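Transaminase (Bacillus megaterium, PDB 5G0A) probably transfers amino groups between amines and carbonyl compounds with S selectivity, using pyridoxal-5'-phosphate as cofactor. Local coordinates at residues Glu369-Lys374 / Ala460-Leu465; Asn68-Ala73 / Met349-Val354; Tyr218-Ile223 / Arg256-Glu261; Gln28-Pro33 / Val169-Glu174. All blocks are in the same frame, centred on the assembly; numbering follows the deposited sequence.

Interaction 1: Glu369-Lys374 / Ala460-Leu465; sequences ELLQEK and ALDYAL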
# COMPACT_ATOMS: atom_id res chain seq x y z
N GLU B 369 26.17 -39.86 -5.47
CA GLU B 369 25.72 -41.20 -5.07
C GLU B 369 26.76 -41.87 -4.16
O GLU B 369 26.42 -42.37 -3.09
CB GLU B 369 25.44 -42.09 -6.28
CG GLU B 369 24.10 -41.86 -6.95
CD GLU B 369 23.91 -42.74 -8.17
OE1 GLU B 369 24.79 -43.58 -8.44
OE2 GLU B 369 22.87 -42.59 -8.87
N LEU B 370 28.02 -41.84 -4.59
CA LEU B 370 29.11 -42.45 -3.82
C LEU B 370 29.33 -41.78 -2.47
O LEU B 370 29.55 -42.46 -1.46
CB LEU B 370 30.40 -42.49 -4.64
CG LEU B 370 30.45 -43.41 -5.86
CD1 LEU B 370 31.59 -43.01 -6.79
CD2 LEU B 370 30.57 -44.88 -5.46
N LEU B 371 29.26 -40.44 -2.44
CA LEU B 371 29.33 -39.70 -1.18
C LEU B 371 28.18 -40.02 -0.23
O LEU B 371 28.39 -40.12 0.98
CB LEU B 371 29.41 -38.18 -1.43
CG LEU B 371 30.77 -37.64 -1.86
CD1 LEU B 371 30.72 -36.15 -2.16
CD2 LEU B 371 31.81 -37.93 -0.78
N GLN B 372 26.98 -40.17 -0.77
CA GLN B 372 25.82 -40.48 0.06
C GLN B 372 25.92 -41.87 0.70
O GLN B 372 25.51 -42.07 1.85
CB GLN B 372 24.51 -40.35 -0.73
CG GLN B 372 23.27 -40.53 0.15
CD GLN B 372 21.97 -40.29 -0.57
OE1 GLN B 372 21.92 -40.17 -1.80
NE2 GLN B 372 20.89 -40.20 0.20
N GLU B 373 26.48 -42.82 -0.04
CA GLU B 373 26.65 -44.19 0.46
C GLU B 373 27.70 -44.25 1.58
O GLU B 373 27.69 -45.16 2.40
CB GLU B 373 27.01 -45.14 -0.69
CG GLU B 373 25.81 -45.49 -1.57
CD GLU B 373 26.18 -45.84 -3.01
OE1 GLU B 373 27.36 -45.69 -3.40
OE2 GLU B 373 25.28 -46.27 -3.76
N LYS B 374 28.58 -43.24 1.60
CA LYS B 374 29.67 -43.16 2.58
C LYS B 374 29.39 -42.15 3.71
O LYS B 374 30.02 -42.22 4.77
CB LYS B 374 30.99 -42.87 1.85
CG LYS B 374 32.04 -42.09 2.63
CD LYS B 374 33.46 -42.42 2.19
CE LYS B 374 33.79 -41.86 0.81
NZ LYS B 374 35.19 -42.18 0.41
N ALA B 460 37.10 -32.59 -1.51
CA ALA B 460 37.07 -31.61 -0.43
C ALA B 460 35.80 -31.73 0.38
O ALA B 460 35.82 -31.53 1.59
CB ALA B 460 37.22 -30.19 -0.99
N LEU B 461 34.70 -32.05 -0.29
CA LEU B 461 33.41 -32.28 0.35
C LEU B 461 33.48 -33.54 1.22
O LEU B 461 32.96 -33.55 2.34
CB LEU B 461 32.31 -32.40 -0.70
CG LEU B 461 30.87 -32.64 -0.23
CD1 LEU B 461 30.49 -31.67 0.87
CD2 LEU B 461 29.91 -32.55 -1.41
N ASP B 462 34.12 -34.59 0.70
CA ASP B 462 34.33 -35.86 1.41
C ASP B 462 35.00 -35.55 2.75
O ASP B 462 34.45 -35.84 3.81
CB ASP B 462 35.20 -36.78 0.54
CG ASP B 462 35.14 -38.27 0.94
OD1 ASP B 462 34.39 -38.66 1.87
OD2 ASP B 462 35.85 -39.06 0.29
N TYR B 463 36.16 -34.90 2.69
CA TYR B 463 36.87 -34.37 3.86
C TYR B 463 35.99 -33.54 4.80
O TYR B 463 36.07 -33.69 6.02
CB TYR B 463 38.08 -33.54 3.39
CG TYR B 463 38.84 -32.86 4.51
CD1 TYR B 463 39.75 -33.58 5.29
CD2 TYR B 463 38.66 -31.50 4.78
CE1 TYR B 463 40.44 -32.97 6.32
CE2 TYR B 463 39.36 -30.88 5.81
CZ TYR B 463 40.25 -31.62 6.57
OH TYR B 463 40.94 -31.02 7.59
N ALA B 464 35.15 -32.67 4.23
CA ALA B 464 34.28 -31.79 5.01
C ALA B 464 33.21 -32.56 5.79
O ALA B 464 32.97 -32.29 6.97
CB ALA B 464 33.62 -30.76 4.09
N LEU B 465 32.57 -33.51 5.11
CA LEU B 465 31.50 -34.30 5.70
C LEU B 465 32.01 -35.28 6.76
O LEU B 465 31.31 -35.59 7.72
CB LEU B 465 30.70 -35.04 4.61
CG LEU B 465 29.87 -34.15 3.67
CD1 LEU B 465 29.27 -34.98 2.55
CD2 LEU B 465 28.78 -33.37 4.40

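Interaction 2: Asn68-Ala73 / Met349-Val354; sequences NQKVNA and MEENFV. Unlike the reference sequence in segment 68-73: Q69 (reference Pro).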
# COMPACT_ATOMS: atom_id res chain seq x y z
N ASN B 68 36.89 -16.09 -20.30
CA ASN B 68 36.93 -16.77 -21.58
C ASN B 68 37.56 -15.85 -22.62
O ASN B 68 37.12 -14.72 -22.83
CB ASN B 68 35.52 -17.17 -22.00
CG ASN B 68 35.48 -17.77 -23.39
OD1 ASN B 68 35.43 -17.04 -24.38
ND2 ASN B 68 35.46 -19.09 -23.47
N GLN B 69 38.60 -16.36 -23.28
CA GLN B 69 39.36 -15.55 -24.22
C GLN B 69 38.56 -15.08 -25.42
O GLN B 69 38.75 -13.95 -25.87
CB GLN B 69 40.62 -16.31 -24.67
CG GLN B 69 41.53 -16.58 -23.48
CD GLN B 69 41.88 -15.30 -22.73
OE1 GLN B 69 41.51 -15.13 -21.56
NE2 GLN B 69 42.55 -14.37 -23.41
N LYS B 70 37.66 -15.92 -25.92
CA LYS B 70 36.87 -15.53 -27.07
C LYS B 70 35.88 -14.39 -26.73
O LYS B 70 35.68 -13.47 -27.53
CB LYS B 70 36.12 -16.74 -27.66
CG LYS B 70 37.02 -17.81 -28.25
CD LYS B 70 36.18 -18.94 -28.83
CE LYS B 70 37.01 -19.92 -29.64
NZ LYS B 70 36.32 -21.25 -29.65
N VAL B 71 35.25 -14.49 -25.56
CA VAL B 71 34.35 -13.43 -25.11
C VAL B 71 35.10 -12.14 -24.88
O VAL B 71 34.71 -11.09 -25.37
CB VAL B 71 33.55 -13.82 -23.84
CG1 VAL B 71 32.79 -12.62 -23.29
CG2 VAL B 71 32.58 -14.94 -24.20
N ASN B 72 36.22 -12.23 -24.19
CA ASN B 72 36.98 -11.02 -23.91
C ASN B 72 37.54 -10.36 -25.18
O ASN B 72 37.52 -9.13 -25.29
CB ASN B 72 38.03 -11.29 -22.83
CG ASN B 72 37.41 -11.39 -21.44
OD1 ASN B 72 36.19 -11.52 -21.30
ND2 ASN B 72 38.25 -11.28 -20.41
N ALA B 73 37.99 -11.18 -26.14
CA ALA B 73 38.39 -10.64 -27.45
C ALA B 73 37.22 -9.93 -28.14
O ALA B 73 37.40 -8.86 -28.74
CB ALA B 73 38.97 -11.73 -28.35
N MET B 349 26.97 -21.99 -27.88
CA MET B 349 26.41 -22.78 -28.97
C MET B 349 27.47 -23.58 -29.73
O MET B 349 27.32 -24.79 -29.96
CB MET B 349 25.63 -21.90 -29.95
CG MET B 349 24.31 -21.35 -29.40
SD MET B 349 23.38 -20.41 -30.63
CE MET B 349 24.51 -19.05 -30.91
N GLU B 350 28.55 -22.90 -30.11
CA GLU B 350 29.58 -23.49 -30.97
C GLU B 350 30.34 -24.63 -30.27
O GLU B 350 30.75 -25.60 -30.93
CB GLU B 350 30.56 -22.42 -31.47
CG GLU B 350 31.84 -22.31 -30.67
CD GLU B 350 32.59 -21.00 -30.87
OE1 GLU B 350 32.18 -20.18 -31.72
OE2 GLU B 350 33.59 -20.79 -30.14
N GLU B 351 30.53 -24.51 -28.95
CA GLU B 351 31.30 -25.49 -28.19
C GLU B 351 30.42 -26.45 -27.42
O GLU B 351 30.92 -27.28 -26.65
CB GLU B 351 32.32 -24.81 -27.27
CG GLU B 351 33.31 -23.93 -28.03
CD GLU B 351 34.46 -23.40 -27.19
OE1 GLU B 351 34.64 -23.85 -26.04
OE2 GLU B 351 35.19 -22.52 -27.69
N ASN B 352 29.11 -26.33 -27.63
CA ASN B 352 28.14 -27.26 -27.07
C ASN B 352 28.22 -27.31 -25.53
O ASN B 352 28.25 -28.38 -24.91
CB ASN B 352 28.32 -28.66 -27.72
CG ASN B 352 28.40 -28.58 -29.25
OD1 ASN B 352 27.47 -28.14 -29.92
ND2 ASN B 352 29.53 -29.01 -29.80
N PHE B 353 28.26 -26.14 -24.89
CA PHE B 353 28.32 -26.10 -23.42
C PHE B 353 27.09 -26.71 -22.75
O PHE B 353 27.19 -27.24 -21.64
CB PHE B 353 28.44 -24.65 -22.93
CG PHE B 353 29.85 -24.11 -22.91
CD1 PHE B 353 30.62 -24.07 -24.07
CD2 PHE B 353 30.39 -23.61 -21.73
CE1 PHE B 353 31.92 -23.57 -24.04
CE2 PHE B 353 31.68 -23.12 -21.69
CZ PHE B 353 32.45 -23.10 -22.86
N VAL B 354 25.93 -26.60 -23.40
CA VAL B 354 24.71 -27.13 -22.80
C VAL B 354 24.82 -28.65 -22.69
O VAL B 354 24.58 -29.24 -21.63
CB VAL B 354 23.44 -26.68 -23.56
CG1 VAL B 354 22.21 -27.43 -23.07
CG2 VAL B 354 23.25 -25.16 -23.45
O HOH W 1 36.02 -20.94 -25.66

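Interaction 3: Tyr218-Ile223 / Arg256-Glu261; sequences YTRRMI and RKMTKE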
# COMPACT_ATOMS: atom_id res chain seq x y z
N TYR B 218 -3.90 -25.05 -3.29
CA TYR B 218 -4.07 -23.89 -2.45
C TYR B 218 -3.70 -22.60 -3.19
O TYR B 218 -4.31 -21.56 -2.96
CB TYR B 218 -3.32 -24.02 -1.12
CG TYR B 218 -3.63 -22.87 -0.21
CD1 TYR B 218 -4.95 -22.58 0.17
CD2 TYR B 218 -2.62 -22.03 0.25
CE1 TYR B 218 -5.25 -21.51 0.98
CE2 TYR B 218 -2.91 -20.95 1.08
CZ TYR B 218 -4.23 -20.70 1.44
OH TYR B 218 -4.54 -19.63 2.25
N THR B 219 -2.72 -22.69 -4.10
CA THR B 219 -2.41 -21.54 -4.97
C THR B 219 -3.65 -21.13 -5.77
O THR B 219 -4.01 -19.96 -5.85
CB THR B 219 -1.23 -21.86 -5.93
OG1 THR B 219 -0.09 -22.30 -5.19
CG2 THR B 219 -0.84 -20.62 -6.76
N ARG B 220 -4.33 -22.12 -6.34
CA ARG B 220 -5.53 -21.84 -7.14
C ARG B 220 -6.62 -21.22 -6.26
O ARG B 220 -7.27 -20.27 -6.66
CB ARG B 220 -6.04 -23.14 -7.76
CG ARG B 220 -7.32 -22.97 -8.58
CD ARG B 220 -7.86 -24.31 -9.06
NE ARG B 220 -7.85 -25.36 -8.04
CZ ARG B 220 -8.81 -25.58 -7.14
NH1 ARG B 220 -9.89 -24.80 -7.08
NH2 ARG B 220 -8.68 -26.57 -6.27
N ARG B 221 -6.80 -21.77 -5.06
CA ARG B 221 -7.78 -21.25 -4.09
C ARG B 221 -7.53 -19.78 -3.75
O ARG B 221 -8.47 -18.99 -3.65
CB ARG B 221 -7.78 -22.09 -2.80
CG ARG B 221 -8.46 -23.44 -2.91
CD ARG B 221 -9.91 -23.36 -2.43
NE ARG B 221 -10.01 -23.18 -0.98
CZ ARG B 221 -10.50 -24.08 -0.11
NH1 ARG B 221 -10.95 -25.26 -0.52
NH2 ARG B 221 -10.55 -23.77 1.18
N MET B 222 -6.25 -19.42 -3.57
CA MET B 222 -5.89 -18.05 -3.27
C MET B 222 -6.23 -17.14 -4.43
O MET B 222 -6.76 -16.06 -4.25
CB MET B 222 -4.38 -17.94 -2.97
CG MET B 222 -3.95 -18.50 -1.62
SD MET B 222 -2.14 -18.55 -1.55
CE MET B 222 -1.82 -16.88 -2.04
N ILE B 223 -5.94 -17.59 -5.66
CA ILE B 223 -6.30 -16.80 -6.83
C ILE B 223 -7.81 -16.63 -6.98
O ILE B 223 -8.28 -15.56 -7.35
CB ILE B 223 -5.66 -17.37 -8.12
CG1 ILE B 223 -4.13 -17.29 -7.98
CG2 ILE B 223 -6.15 -16.62 -9.37
CD1 ILE B 223 -3.39 -18.13 -9.01
N ARG B 256 1.48 -24.52 -15.07
CA ARG B 256 1.21 -24.07 -16.42
C ARG B 256 -0.28 -24.29 -16.75
O ARG B 256 -0.94 -23.40 -17.29
CB ARG B 256 2.12 -24.79 -17.43
CG ARG B 256 1.72 -24.59 -18.89
CD ARG B 256 2.04 -23.20 -19.45
NE ARG B 256 1.17 -22.14 -18.92
CZ ARG B 256 1.25 -20.85 -19.27
NH1 ARG B 256 2.13 -20.43 -20.17
NH2 ARG B 256 0.41 -19.98 -18.73
N LYS B 257 -0.77 -25.48 -16.43
CA LYS B 257 -2.17 -25.84 -16.62
C LYS B 257 -3.11 -24.94 -15.81
O LYS B 257 -4.07 -24.40 -16.36
CB LYS B 257 -2.38 -27.32 -16.26
CG LYS B 257 -3.81 -27.82 -16.43
CD LYS B 257 -3.82 -29.35 -16.51
CE LYS B 257 -5.24 -29.91 -16.42
NZ LYS B 257 -5.80 -29.82 -15.04
N MET B 258 -2.81 -24.75 -14.53
CA MET B 258 -3.64 -23.92 -13.64
C MET B 258 -3.72 -22.46 -14.11
O MET B 258 -4.80 -21.86 -14.17
CB MET B 258 -3.15 -24.00 -12.18
CG MET B 258 -3.87 -23.06 -11.19
SD MET B 258 -2.84 -22.53 -9.79
CE MET B 258 -1.82 -21.24 -10.52
N THR B 259 -2.57 -21.88 -14.49
CA THR B 259 -2.58 -20.52 -15.03
C THR B 259 -3.40 -20.37 -16.33
O THR B 259 -4.18 -19.44 -16.49
CB THR B 259 -1.15 -19.95 -15.19
OG1 THR B 259 -0.35 -20.81 -16.02
CG2 THR B 259 -0.48 -19.78 -13.83
N LYS B 260 -3.23 -21.31 -17.27
CA LYS B 260 -4.02 -21.30 -18.50
C LYS B 260 -5.52 -21.38 -18.18
O LYS B 260 -6.31 -20.65 -18.77
CB LYS B 260 -3.66 -22.50 -19.38
CG LYS B 260 -2.31 -22.42 -20.12
CD LYS B 260 -2.30 -21.38 -21.23
CE LYS B 260 -1.04 -21.53 -22.08
NZ LYS B 260 -0.98 -20.48 -23.14
N GLU B 261 -5.89 -22.26 -17.25
CA GLU B 261 -7.31 -22.44 -16.88
C GLU B 261 -7.90 -21.20 -16.20
O GLU B 261 -9.06 -20.85 -16.43
CB GLU B 261 -7.47 -23.66 -15.97
CG GLU B 261 -7.23 -24.98 -16.69
CD GLU B 261 -7.28 -26.18 -15.78
OE1 GLU B 261 -7.30 -26.03 -14.54
OE2 GLU B 261 -7.27 -27.31 -16.32

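Interaction 4: Gln28-Pro33 / Val169-Glu174; sequences QNEYQP and VGENSE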
# COMPACT_ATOMS: atom_id res chain seq x y z
N GLN B 28 31.31 -4.68 10.02
CA GLN B 28 32.63 -4.12 9.77
C GLN B 28 33.66 -4.81 10.69
O GLN B 28 34.76 -5.16 10.24
CB GLN B 28 32.59 -2.61 10.03
CG GLN B 28 33.90 -1.83 9.83
CD GLN B 28 34.36 -1.72 8.38
OE1 GLN B 28 33.68 -2.17 7.45
NE2 GLN B 28 35.52 -1.11 8.18
N ASN B 29 33.27 -5.02 11.94
CA ASN B 29 34.20 -5.61 12.93
C ASN B 29 34.60 -7.06 12.69
O ASN B 29 35.72 -7.48 13.03
CB ASN B 29 33.63 -5.45 14.35
CG ASN B 29 33.74 -4.02 14.86
OD1 ASN B 29 34.47 -3.21 14.31
ND2 ASN B 29 33.02 -3.72 15.92
N GLU B 30 33.71 -7.83 12.08
CA GLU B 30 34.01 -9.22 11.79
C GLU B 30 34.60 -9.41 10.38
O GLU B 30 35.10 -10.47 10.04
CB GLU B 30 32.77 -10.10 12.00
CG GLU B 30 31.73 -10.00 10.88
CD GLU B 30 30.43 -10.69 11.23
OE1 GLU B 30 30.45 -11.72 11.95
OE2 GLU B 30 29.37 -10.20 10.80
N TYR B 31 34.52 -8.36 9.57
CA TYR B 31 34.92 -8.43 8.17
C TYR B 31 36.42 -8.54 7.96
O TYR B 31 37.19 -7.76 8.51
CB TYR B 31 34.45 -7.17 7.44
CG TYR B 31 34.83 -7.09 5.98
CD1 TYR B 31 34.30 -7.98 5.04
CD2 TYR B 31 35.67 -6.07 5.51
CE1 TYR B 31 34.60 -7.88 3.70
CE2 TYR B 31 35.98 -5.97 4.17
CZ TYR B 31 35.44 -6.88 3.26
OH TYR B 31 35.74 -6.77 1.92
N GLN B 32 36.81 -9.48 7.10
CA GLN B 32 38.17 -9.54 6.58
C GLN B 32 38.08 -9.59 5.05
O GLN B 32 37.44 -10.49 4.51
CB GLN B 32 38.89 -10.79 7.09
CG GLN B 32 39.05 -10.84 8.60
CD GLN B 32 39.40 -12.23 9.11
OE1 GLN B 32 40.38 -12.41 9.84
NE2 GLN B 32 38.61 -13.23 8.73
N PRO B 33 38.69 -8.61 4.37
CA PRO B 33 38.62 -8.60 2.89
C PRO B 33 39.35 -9.79 2.27
O PRO B 33 40.34 -10.28 2.84
CB PRO B 33 39.27 -7.27 2.48
CG PRO B 33 39.95 -6.73 3.71
CD PRO B 33 39.51 -7.51 4.91
N VAL B 169 20.33 -7.51 10.16
CA VAL B 169 20.26 -8.45 11.27
C VAL B 169 21.46 -8.21 12.18
O VAL B 169 22.36 -7.43 11.84
CB VAL B 169 20.14 -9.93 10.81
CG1 VAL B 169 18.78 -10.19 10.16
CG2 VAL B 169 21.27 -10.31 9.86
N GLY B 170 21.44 -8.85 13.34
CA GLY B 170 22.49 -8.65 14.33
C GLY B 170 23.68 -9.55 14.10
O GLY B 170 23.66 -10.46 13.26
N GLU B 171 24.73 -9.29 14.87
CA GLU B 171 25.97 -10.05 14.80
C GLU B 171 25.88 -11.17 15.83
O GLU B 171 26.09 -10.93 17.01
CB GLU B 171 27.12 -9.10 15.13
CG GLU B 171 28.52 -9.66 15.01
CD GLU B 171 29.56 -8.64 15.45
OE1 GLU B 171 29.52 -8.24 16.64
OE2 GLU B 171 30.38 -8.21 14.62
N ASN B 172 25.54 -12.38 15.38
CA ASN B 172 25.44 -13.57 16.25
C ASN B 172 24.37 -13.43 17.33
O ASN B 172 24.53 -13.89 18.46
CB ASN B 172 26.81 -13.92 16.85
CG ASN B 172 27.90 -14.02 15.79
OD1 ASN B 172 27.70 -14.65 14.75
ND2 ASN B 172 29.04 -13.40 16.06
N SER B 173 23.29 -12.75 16.96
CA SER B 173 22.12 -12.60 17.82
C SER B 173 20.90 -12.51 16.91
O SER B 173 20.91 -11.75 15.94
CB SER B 173 22.25 -11.34 18.68
OG SER B 173 21.00 -10.95 19.21
N GLU B 174 19.88 -13.30 17.21
CA GLU B 174 18.63 -13.24 16.45
C GLU B 174 17.53 -12.58 17.28
O GLU B 174 16.47 -13.16 17.51
CB GLU B 174 18.22 -14.64 15.96
CG GLU B 174 19.06 -15.16 14.81
CD GLU B 174 18.39 -16.30 14.06
OE1 GLU B 174 18.25 -17.39 14.65
OE2 GLU B 174 18.03 -16.12 12.88

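Interaction 1: Glu369-Lys374 / Ala460-Leu465
L371, D462 and K374 carry this contact, in which the last turns of helix 353-374 lie beside helix 451-468. The local axes run nearly parallel, 17° apart, and approach to 11.1 Å, so the side chains have to span the groove. L371 does so by forking. Its CD1 meets CD2 of L461 at 3.8 Å, while its other methyl, CD2, lies against CG of D462, also at 3.8 Å. The aspartate therefore receives a hydrocarbon neighbour as well as a charged one. K374 starts out with its CG anti to the backbone N, then bends at chi3 (71°), which swings its end across the aspartate at about a right angle. NZ of K374 binds OD2 of D462 at 3.2 Å, on the syn lone pair, in a salt bridge. The CE carbon of K374 lies close to the other oxygen, 3.4 Å from OD1 of D462. That oxygen also has a partner of its own, NE2 of H375, so both oxygens of the carboxylate are engaged by two consecutive residues, K374 and H375. An alanine in place of D462 would probably leave both K374 and H375 without this acceptor and strip the CD2 methyl of L371 of part of its cover. Below the polar edge, L371 rests on I378 of strand 378-384 and L461 on I422 of helix 418-427. The chemistry is thus graded, with leucines closing the buried side and an ion pair closing the exposed one, where solvent probably weakens the attraction and H375 helps to fix the acceptor.

Interaction 2: Asn68-Ala73 / Met349-Val354
K70 keeps its CG anti to the carbonyl carbon (chi1 -66°) and then runs out extended toward E350 and E351, which reach back from the opposite direction. E351 has the same kind of first torsion, whereas E350 is turned to a chi1 of 97°, off any staggered position, and both chains are extended beyond CG. NZ of K70 is the meeting point. It donates to OE2 of E351 at 2.6 Å, nearly end-on to the C-O bond, and to OE2 of E350 at 2.8 Å, on the anti side and 31° out of the carboxylate plane. A water adds a second link: it accepts a hydrogen bond from ND2 of N68 at 2.9 Å and donates one to OE2 of E351 at 2.7 Å. N68 in turn N-caps helix 69-78, its OD1 accepting from N of V71 at 2.8 Å. A glutamine in place of E351 would probably leave K70 with E350 as its one charged mate here and weaken the tie to the water. The two OE2 atoms of E350 and E351 stand 3.4 Å apart, a closeness that the shared ammonium group probably makes tolerable, so this surface network ties helix 69-78 to the end of helix 335-350 by charge.

Interaction 3: Tyr218-Ile223 / Arg256-Glu261
M258 reaches from helix 251-262 into the flank of helix 214-226, where T219, R220 and I223 receive it. The two segments run side by side, 20° apart, with their axes 11.0 Å from each other at the closest. From CB, which points at the neighbouring helix, the chain leaves with CG anti to the backbone N (chi1 174°). CG comes within 4.1 Å of CB of R220, and the sulfur follows more closely: SD of M258 lies 3.8 Å from that same CB of R220. It is equally near the backbone N of R220, and so lies against the main chain as well. A bend at chi3 (79°) then turns the terminal methyl between two apolar groups. CE of M258 meets CD1 of I223 tip to tip at 3.8 Å, while CG2 of T219 comes in at about a right angle, 3.9 Å from CE. The polar ends of these neighbours are engaged away from the methionine, OG1 of T219 with the carbonyl of S215 and the guanidinium of R220 with E212 and E224. M258 and I223 also both rest on V234 of strand 231-236. Helix 251-262 links the adjacent parallel strands 231-236 and 265-269 in a beta-alpha-beta crossover, and its packing against helix 214-226 over the central sheet is typical of the large, cofactor-binding domain of fold-type I aminotransferases.

Interaction 4: Gln28-Pro33 / Val169-Glu174
E30 and E171 face each other from two irregular loops whose CA atoms come no closer than 8.6 Å at this pair; the first coils through residues 28-30 without forming a regular helix, and the second turns at N172 through a positive phi. Only side chains therefore bridge the distance. E171 stretches out fully, its CG anti to the backbone N, and lays its carboxylate against the beta carbons of N29 and E30: OE2 of E171 is 4.0 Å from CB of E30 and 4.3 Å from CB of N29. E30 sets its CG between the backbone N and the carbonyl carbon (chi1 76°) and comes from the opposite direction. The two carboxylates pass with their planes 75° apart, and OE1 of E30 stands 4.4 Å from OE2 of E171, a meeting of like charges. The loops belong to the interface with the second subunit, where V169 pairs antiparallel with a strand of that chain and the sheet continues from one subunit into the other. R324 of the second subunit forms a salt bridge through NE to OE2 of E30, a positive charge that probably offsets part of the repulsion between the two glutamates, and its NH2 bonds to OD1 of N172. Within the chain, T27 serves both acids, its N bonding to OE2 of E30 and its OG1 to OE2 of E171.

Interaction 3 is the buried one of the four and is mainly apolar, centred on a methionine, whereas interactions 2 and 4 lie at the surface and bring charged groups together; interaction 1 stands between, with leucines inside and an ion pair outside. Helix 353-374 takes part in interaction 1 near its C-terminal end, and the segment of interaction 2 runs into its start, about 32 Å apart between centres. The parallel helix pairs of interactions 1 and 3 have almost the same spacing, yet lie about 40 Å apart between centres. In interaction 2 opposite charges attract directly, while in interaction 4 like charges meet and are probably eased by outside partners, including a neighbouring subunit.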